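Local coordinates for 16S rRNA aminocarboxypropyltransferase (Vulcanisaeta distributa, PDB 5APG), which probably transfers the 3-amino-3-carboxypropyl group of S-adenosylmethionine to N1-methylpseudouridine in 16S rRNA, the last step of that nucleotide's hypermodification, at residues A[92-97]-A[161-165]; A[22-28]-A[131-136]. The contacts are given in a common frame with arbitrary orientation. Residue numbers count along the deposited sequence, not the author numbering.

Interaction 1: A[92-97]-A[161-165]; sequences RLPLLI and ERELL. With EEM ([(3S)-3-amino-4-hydroxy-4-oxo-butyl]-[[(2S,3S,4R,5R)-5-(6-aminopurin-9-yl)-3,4-dihydroxy-oxolan-2-yl]methyl]-methyl-selanium), chain D.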
loop_
_atom_site.group_PDB
_atom_site.type_symbol
_atom_site.label_atom_id
_atom_site.label_comp_id
_atom_site.label_asym_id
_atom_site.label_seq_id
_atom_site.Cartn_x
_atom_site.Cartn_y
_atom_site.Cartn_z
ATOM N N ARG A 92 -3.316 7.229 1.327
ATOM C CA ARG A 92 -3.287 6.383 0.141
ATOM C C ARG A 92 -1.872 6.407 -0.402
ATOM O O ARG A 92 -1.075 7.273 -0.039
ATOM C CB ARG A 92 -4.279 6.854 -0.934
ATOM C CG ARG A 92 -3.958 8.221 -1.559
ATOM C CD ARG A 92 -4.821 8.451 -2.804
ATOM N NE ARG A 92 -4.623 9.756 -3.436
ATOM C CZ ARG A 92 -3.692 10.020 -4.348
ATOM N NH1 ARG A 92 -2.839 9.077 -4.728
ATOM N NH2 ARG A 92 -3.602 11.236 -4.874
ATOM N N LEU A 93 -1.546 5.450 -1.257
ATOM C CA LEU A 93 -0.283 5.521 -1.964
ATOM C C LEU A 93 -0.452 6.433 -3.165
ATOM O O LEU A 93 -1.527 6.490 -3.752
ATOM C CB LEU A 93 0.189 4.137 -2.409
ATOM C CG LEU A 93 0.680 3.227 -1.283
ATOM C CD1 LEU A 93 0.846 1.827 -1.821
ATOM C CD2 LEU A 93 1.993 3.751 -0.703
ATOM N N PRO A 94 0.611 7.162 -3.524
ATOM C CA PRO A 94 0.607 7.864 -4.807
ATOM C C PRO A 94 0.475 6.852 -5.935
ATOM O O PRO A 94 0.772 5.667 -5.741
ATOM C CB PRO A 94 1.966 8.578 -4.839
ATOM C CG PRO A 94 2.788 7.901 -3.818
ATOM C CD PRO A 94 1.846 7.407 -2.763
ATOM N N LEU A 95 0.041 7.318 -7.097
ATOM C CA LEU A 95 -0.338 6.435 -8.190
ATOM C C LEU A 95 0.838 5.630 -8.727
ATOM O O LEU A 95 1.846 6.192 -9.165
ATOM C CB LEU A 95 -0.971 7.247 -9.319
ATOM C CG LEU A 95 -1.567 6.386 -10.434
ATOM C CD1 LEU A 95 -2.769 5.609 -9.918
ATOM C CD2 LEU A 95 -1.944 7.246 -11.615
ATOM N N LEU A 96 0.694 4.308 -8.697
ATOM C CA LEU A 96 1.735 3.402 -9.158
ATOM C C LEU A 96 1.123 2.298 -10.008
ATOM O O LEU A 96 -0.083 2.051 -9.953
ATOM C CB LEU A 96 2.497 2.808 -7.969
ATOM C CG LEU A 96 3.347 3.808 -7.181
ATOM C CD1 LEU A 96 3.620 3.307 -5.763
ATOM C CD2 LEU A 96 4.655 4.093 -7.909
ATOM N N ILE A 97 1.963 1.641 -10.794
ATOM C CA ILE A 97 1.516 0.586 -11.688
ATOM C C ILE A 97 1.829 -0.777 -11.074
ATOM O O ILE A 97 2.954 -1.019 -10.641
ATOM C CB ILE A 97 2.195 0.715 -13.065
ATOM C CG1 ILE A 97 1.947 2.108 -13.657
ATOM C CG2 ILE A 97 1.713 -0.364 -14.009
ATOM C CD1 ILE A 97 0.478 2.469 -13.770
ATOM N N GLU A 161 1.181 12.069 -10.965
ATOM C CA GLU A 161 -0.111 11.383 -10.862
ATOM C C GLU A 161 -1.101 11.718 -11.974
ATOM O O GLU A 161 -1.688 10.817 -12.576
ATOM C CB GLU A 161 -0.774 11.681 -9.517
ATOM C CG GLU A 161 0.000 11.210 -8.308
ATOM C CD GLU A 161 -0.905 11.014 -7.117
ATOM O OE1 GLU A 161 -1.582 11.982 -6.711
ATOM O OE2 GLU A 161 -0.966 9.876 -6.608
ATOM N N ARG A 162 -1.307 13.006 -12.232
ATOM C CA ARG A 162 -2.312 13.419 -13.207
ATOM C C ARG A 162 -1.968 12.959 -14.618
ATOM O O ARG A 162 -2.855 12.581 -15.384
ATOM C CB ARG A 162 -2.494 14.936 -13.188
ATOM C CG ARG A 162 -3.269 15.441 -11.981
ATOM C CD ARG A 162 -3.385 16.953 -11.998
ATOM N NE ARG A 162 -4.444 17.423 -11.111
ATOM C CZ ARG A 162 -4.251 17.807 -9.854
ATOM N NH1 ARG A 162 -3.037 17.769 -9.328
ATOM N NH2 ARG A 162 -5.274 18.219 -9.123
ATOM N N GLU A 163 -0.685 12.995 -14.964
ATOM C CA GLU A 163 -0.264 12.553 -16.289
ATOM C C GLU A 163 -0.354 11.035 -16.405
ATOM O O GLU A 163 -0.734 10.503 -17.449
ATOM C CB GLU A 163 1.157 13.026 -16.598
ATOM C CG GLU A 163 1.686 12.513 -17.930
ATOM C CD GLU A 163 2.437 13.570 -18.714
ATOM O OE1 GLU A 163 3.248 14.304 -18.109
ATOM O OE2 GLU A 163 2.217 13.664 -19.941
ATOM N N LEU A 164 -0.010 10.342 -15.327
ATOM C CA LEU A 164 -0.043 8.886 -15.321
ATOM C C LEU A 164 -1.478 8.359 -15.384
ATOM O O LEU A 164 -1.772 7.449 -16.155
ATOM C CB LEU A 164 0.673 8.344 -14.081
ATOM C CG LEU A 164 0.770 6.824 -13.956
ATOM C CD1 LEU A 164 1.384 6.222 -15.207
ATOM C CD2 LEU A 164 1.584 6.454 -12.725
ATOM N N LEU A 165 -2.370 8.937 -14.585
ATOM C CA LEU A 165 -3.772 8.525 -14.608
ATOM C C LEU A 165 -4.498 9.115 -15.815
ATOM O O LEU A 165 -5.466 8.544 -16.312
ATOM C CB LEU A 165 -4.481 8.938 -13.316
ATOM C CG LEU A 165 -5.794 8.210 -13.015
ATOM C CD1 LEU A 165 -5.589 6.701 -13.075
ATOM C CD2 LEU A 165 -6.345 8.627 -11.658
HETATM C C2 EEM D . -3.029 2.453 -0.312
HETATM N N3 EEM D . -2.936 1.218 0.078
HETATM C C4 EEM D . -2.900 0.243 -0.813
HETATM C "C1'" EEM D . -2.625 -1.887 0.508
HETATM C "C2'" EEM D . -3.952 -1.745 1.294
HETATM C "C3'" EEM D . -4.678 -2.839 0.840
HETATM C "C4'" EEM D . -3.853 -3.874 0.603
HETATM C "C5'" EEM D . -4.190 -4.681 -0.595
HETATM O O EEM D . -1.696 -9.065 -1.786
HETATM C C EEM D . -2.654 -9.778 -1.896
HETATM O OXT EEM D . -2.572 -10.967 -1.641
HETATM C CA EEM D . -3.993 -9.205 -2.305
HETATM N N EEM D . -4.891 -10.299 -2.548
HETATM C CB EEM D . -4.450 -8.328 -1.150
HETATM C CG EEM D . -5.591 -7.390 -1.484
HETATM SE SE EEM D . -5.670 -5.889 -0.194
HETATM C CE EEM D . -7.273 -4.841 -0.478
HETATM O "O4'" EEM D . -2.504 -3.109 0.187
HETATM O "O3'" EEM D . -5.851 -3.131 1.695
HETATM O "O2'" EEM D . -3.536 -1.991 2.642
HETATM N N9 EEM D . -2.813 -1.093 -0.738
HETATM C C8 EEM D . -2.827 -1.535 -1.980
HETATM N N7 EEM D . -2.934 -0.550 -2.842
HETATM C C5 EEM D . -2.975 0.599 -2.145
HETATM N N1 EEM D . -3.106 2.846 -1.566
HETATM C C6 EEM D . -3.087 1.967 -2.523
HETATM N N6 EEM D . -3.184 2.353 -3.874
#
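The backbone of residues 92-97 runs extended, without regular secondary structure, out of the edge strand 89-91, as one of the cofactor-binding loops of this SPOUT-fold protein, and meets the short helix 160-165 at residues 161-165. The two main chains come closest at Leu95 and Glu161, whose CA atoms are 5.6 Å apart. Within the helical turn, Leu165 N bonds Glu161 O at 2.8 Å, which brings Leu164 and Leu165 up beside Glu161 on the approach to the loop. Glu161 reaches across with its carboxylate and grips the loop at two places. Its OE2 and OE1 receive Arg92 NH1 and NH2, each at 2.8 Å, in a bidentate salt bridge whose two hydrogen bonds are nearly linear; OE2 also accepts the backbone amide Leu95 N at 2.8 Å. Arg92 NH1 turns back to Leu93 O as well, at 3.1 Å, so the arginine braces its own loop. Beyond the charged pair the contact is apolar: Leu95 CD2 packs against Leu164 CG at 3.6 Å and Leu165 CB at 3.5 Å, and Ile97 CD1 touches Leu164 CD1 at 4.1 Å. The hydroxyl of Tyr153, on helix 141-153, donates a hydrogen bond to Leu95 O, and Leu174 of helix 170-182 touches Arg92. On the cofactor side, Leu93 N donates to EEM N1, on the adenine, at 3.1 Å. A buried carboxylate thus neutralises Arg92 and satisfies Leu95 N, holding the loop before and after Leu93, the residue whose amide binds adenine N1.

Interaction 2: A[22-28]-A[131-136]; sequences KLVRFGF and EVLRLY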
loop_
_atom_site.group_PDB
_atom_site.type_symbol
_atom_site.label_atom_id
_atom_site.label_comp_id
_atom_site.label_asym_id
_atom_site.label_seq_id
_atom_site.Cartn_x
_atom_site.Cartn_y
_atom_site.Cartn_z
ATOM N N LYS A 22 2.866 -14.105 3.241
ATOM C CA LYS A 22 4.277 -14.298 2.920
ATOM C C LYS A 22 5.168 -13.263 3.610
ATOM O O LYS A 22 6.240 -13.604 4.107
ATOM C CB LYS A 22 4.489 -14.256 1.406
ATOM C CG LYS A 22 5.716 -15.030 0.949
ATOM C CD LYS A 22 5.745 -15.162 -0.562
ATOM C CE LYS A 22 6.902 -16.025 -1.007
ATOM N NZ LYS A 22 6.961 -16.182 -2.493
ATOM N N LEU A 23 4.730 -12.005 3.636
ATOM C CA LEU A 23 5.412 -10.971 4.419
ATOM C C LEU A 23 5.613 -11.392 5.869
ATOM O O LEU A 23 6.700 -11.248 6.431
ATOM C CB LEU A 23 4.621 -9.658 4.397
ATOM C CG LEU A 23 4.795 -8.723 3.209
ATOM C CD1 LEU A 23 3.780 -7.585 3.294
ATOM C CD2 LEU A 23 6.218 -8.192 3.182
ATOM N N VAL A 24 4.544 -11.903 6.470
ATOM C CA VAL A 24 4.559 -12.292 7.872
ATOM C C VAL A 24 5.458 -13.509 8.080
ATOM O O VAL A 24 6.220 -13.568 9.043
ATOM C CB VAL A 24 3.132 -12.592 8.373
ATOM C CG1 VAL A 24 3.159 -13.157 9.789
ATOM C CG2 VAL A 24 2.276 -11.334 8.298
ATOM N N ARG A 25 5.375 -14.462 7.157
ATOM C CA ARG A 25 6.166 -15.688 7.233
ATOM C C ARG A 25 7.663 -15.397 7.281
ATOM O O ARG A 25 8.416 -16.112 7.941
ATOM C CB ARG A 25 5.846 -16.607 6.047
ATOM C CG ARG A 25 6.411 -18.016 6.179
ATOM C CD ARG A 25 5.661 -19.012 5.298
ATOM N NE ARG A 25 5.749 -18.699 3.873
ATOM C CZ ARG A 25 6.763 -19.060 3.092
ATOM N NH1 ARG A 25 7.780 -19.743 3.597
ATOM N NH2 ARG A 25 6.764 -18.736 1.805
ATOM N N PHE A 26 8.093 -14.339 6.600
ATOM C CA PHE A 26 9.512 -13.985 6.574
ATOM C C PHE A 26 9.870 -12.887 7.576
ATOM O O PHE A 26 11.004 -12.417 7.607
ATOM C CB PHE A 26 9.935 -13.562 5.162
ATOM C CG PHE A 26 10.168 -14.722 4.235
ATOM C CD1 PHE A 26 11.409 -15.337 4.174
ATOM C CD2 PHE A 26 9.142 -15.213 3.445
ATOM C CE1 PHE A 26 11.628 -16.418 3.332
ATOM C CE2 PHE A 26 9.352 -16.293 2.602
ATOM C CZ PHE A 26 10.597 -16.895 2.549
ATOM N N GLY A 27 8.903 -12.479 8.392
ATOM C CA GLY A 27 9.171 -11.546 9.473
ATOM C C GLY A 27 9.269 -10.069 9.119
ATOM O O GLY A 27 9.752 -9.278 9.928
ATOM N N PHE A 28 8.817 -9.691 7.924
ATOM C CA PHE A 28 8.769 -8.276 7.544
ATOM C C PHE A 28 7.627 -7.539 8.234
ATOM O O PHE A 28 7.632 -6.312 8.338
ATOM C CB PHE A 28 8.617 -8.121 6.031
ATOM C CG PHE A 28 9.858 -8.455 5.255
ATOM C CD1 PHE A 28 10.974 -7.636 5.323
ATOM C CD2 PHE A 28 9.899 -9.568 4.430
ATOM C CE1 PHE A 28 12.113 -7.928 4.591
ATOM C CE2 PHE A 28 11.035 -9.868 3.697
ATOM C CZ PHE A 28 12.141 -9.046 3.776
ATOM N N GLU A 131 14.288 -5.753 -0.433
ATOM C CA GLU A 131 14.327 -7.017 0.306
ATOM C C GLU A 131 12.941 -7.652 0.375
ATOM O O GLU A 131 12.788 -8.866 0.251
ATOM C CB GLU A 131 14.874 -6.798 1.719
ATOM C CG GLU A 131 16.338 -6.412 1.754
ATOM C CD GLU A 131 16.771 -5.867 3.102
ATOM O OE1 GLU A 131 15.935 -5.811 4.031
ATOM O OE2 GLU A 131 17.951 -5.491 3.226
ATOM N N VAL A 132 11.936 -6.807 0.577
ATOM C CA VAL A 132 10.543 -7.235 0.594
ATOM C C VAL A 132 10.094 -7.748 -0.784
ATOM O O VAL A 132 9.526 -8.833 -0.897
ATOM C CB VAL A 132 9.629 -6.071 1.052
ATOM C CG1 VAL A 132 8.206 -6.295 0.616
ATOM C CG2 VAL A 132 9.714 -5.884 2.561
ATOM N N LEU A 133 10.365 -6.972 -1.829
ATOM C CA LEU A 133 9.929 -7.326 -3.180
ATOM C C LEU A 133 10.595 -8.596 -3.708
ATOM O O LEU A 133 10.010 -9.330 -4.503
ATOM C CB LEU A 133 10.203 -6.170 -4.142
ATOM C CG LEU A 133 9.285 -4.960 -3.968
ATOM C CD1 LEU A 133 9.795 -3.781 -4.788
ATOM C CD2 LEU A 133 7.851 -5.309 -4.348
ATOM N N ARG A 134 11.815 -8.858 -3.263
ATOM C CA ARG A 134 12.545 -10.027 -3.737
ATOM C C ARG A 134 11.902 -11.345 -3.281
ATOM O O ARG A 134 12.289 -12.414 -3.739
ATOM C CB ARG A 134 14.011 -9.943 -3.294
ATOM C CG ARG A 134 14.824 -8.954 -4.138
ATOM C CD ARG A 134 16.269 -8.832 -3.673
ATOM N NE ARG A 134 16.994 -10.089 -3.806
ATOM C CZ ARG A 134 18.251 -10.270 -3.405
ATOM N NH1 ARG A 134 18.927 -9.267 -2.860
ATOM N NH2 ARG A 134 18.833 -11.454 -3.560
ATOM N N LEU A 135 10.894 -11.267 -2.411
ATOM C CA LEU A 135 10.118 -12.449 -2.029
ATOM C C LEU A 135 9.320 -13.039 -3.198
ATOM O O LEU A 135 8.855 -14.176 -3.122
ATOM C CB LEU A 135 9.167 -12.124 -0.875
ATOM C CG LEU A 135 9.813 -11.857 0.486
ATOM C CD1 LEU A 135 8.742 -11.609 1.540
ATOM C CD2 LEU A 135 10.715 -13.020 0.885
ATOM N N TYR A 136 9.151 -12.263 -4.266
ATOM C CA TYR A 136 8.521 -12.762 -5.491
ATOM C C TYR A 136 9.447 -12.536 -6.681
ATOM O O TYR A 136 10.213 -11.577 -6.703
ATOM C CB TYR A 136 7.161 -12.083 -5.729
ATOM C CG TYR A 136 6.090 -12.519 -4.750
ATOM C CD1 TYR A 136 5.340 -13.670 -4.976
ATOM C CD2 TYR A 136 5.838 -11.788 -3.594
ATOM C CE1 TYR A 136 4.365 -14.079 -4.079
ATOM C CE2 TYR A 136 4.863 -12.187 -2.692
ATOM C CZ TYR A 136 4.131 -13.332 -2.941
ATOM O OH TYR A 136 3.168 -13.729 -2.042
#
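Two helix ends meet here, in a partly buried, largely apolar contact that joins the C-terminal end of helix 19-25 and the turn after it to the end of helix 126-133 and the type I turn Leu133-Tyr136. Helix 112-122 of the SPOUT fold adjoins both, with Val116 touching Leu23 and Ile113 touching Val132. Helix 19-25 closes in a Schellman motif: Gly27, with positive phi, bonds Val24 O through its N at 3.0 Å, and Phe28 N returns to Leu23 O at 3.0 Å. This reversal directs Phe28 toward the other segment. Val132 CG2 sits over one face of the Phe28 ring, 3.7 Å from its centroid, a CH-pi contact, while Leu135 CD1 approaches Phe28 CE2 at 3.6 Å. Leu135 also sets CD2 over the face of the Phe26 ring, 3.8 Å from the centroid, so one leucine serves both phenylalanines. Deeper in, Leu23 CD2 meets Val132 CG1 at 3.8 Å. At the other end the extended Lys22 side chain gives a hydrogen bond from NZ to Leu135 O at 2.8 Å and places NZ over the Tyr136 ring, 4.0 Å from its centroid, in a cation-pi interaction; outside the two segments, Lys22 NZ also pairs in a salt bridge with a bound MES, probably from the crystallisation liquor. The ammonium group therefore finishes an apolar seam with a carbonyl and the face of Tyr136, whose side chain lies about 4 Å from that of the cofactor-binding Thr19.

After strand 5-9 the chain enters helix 19-25, whose end gives the first half of interaction 2, then adds the other four strands of the parallel sheet up to 89-91, after which residues 92-97 enter interaction 1. Residues 131-136 follow and close interaction 2 across 102 intervening residues; 161-165 close interaction 1 across 63. The segments alternate, so the two loops cross rather than nest. The contacts lie on opposite sides of the chain's centre, their centres about 24 Å apart, and do not touch. Interaction 2 ties helix 19-25 to helix 126-133, whereas interaction 1 ties the adenine-binding loop to helix 160-165, with the cofactor pocket near both.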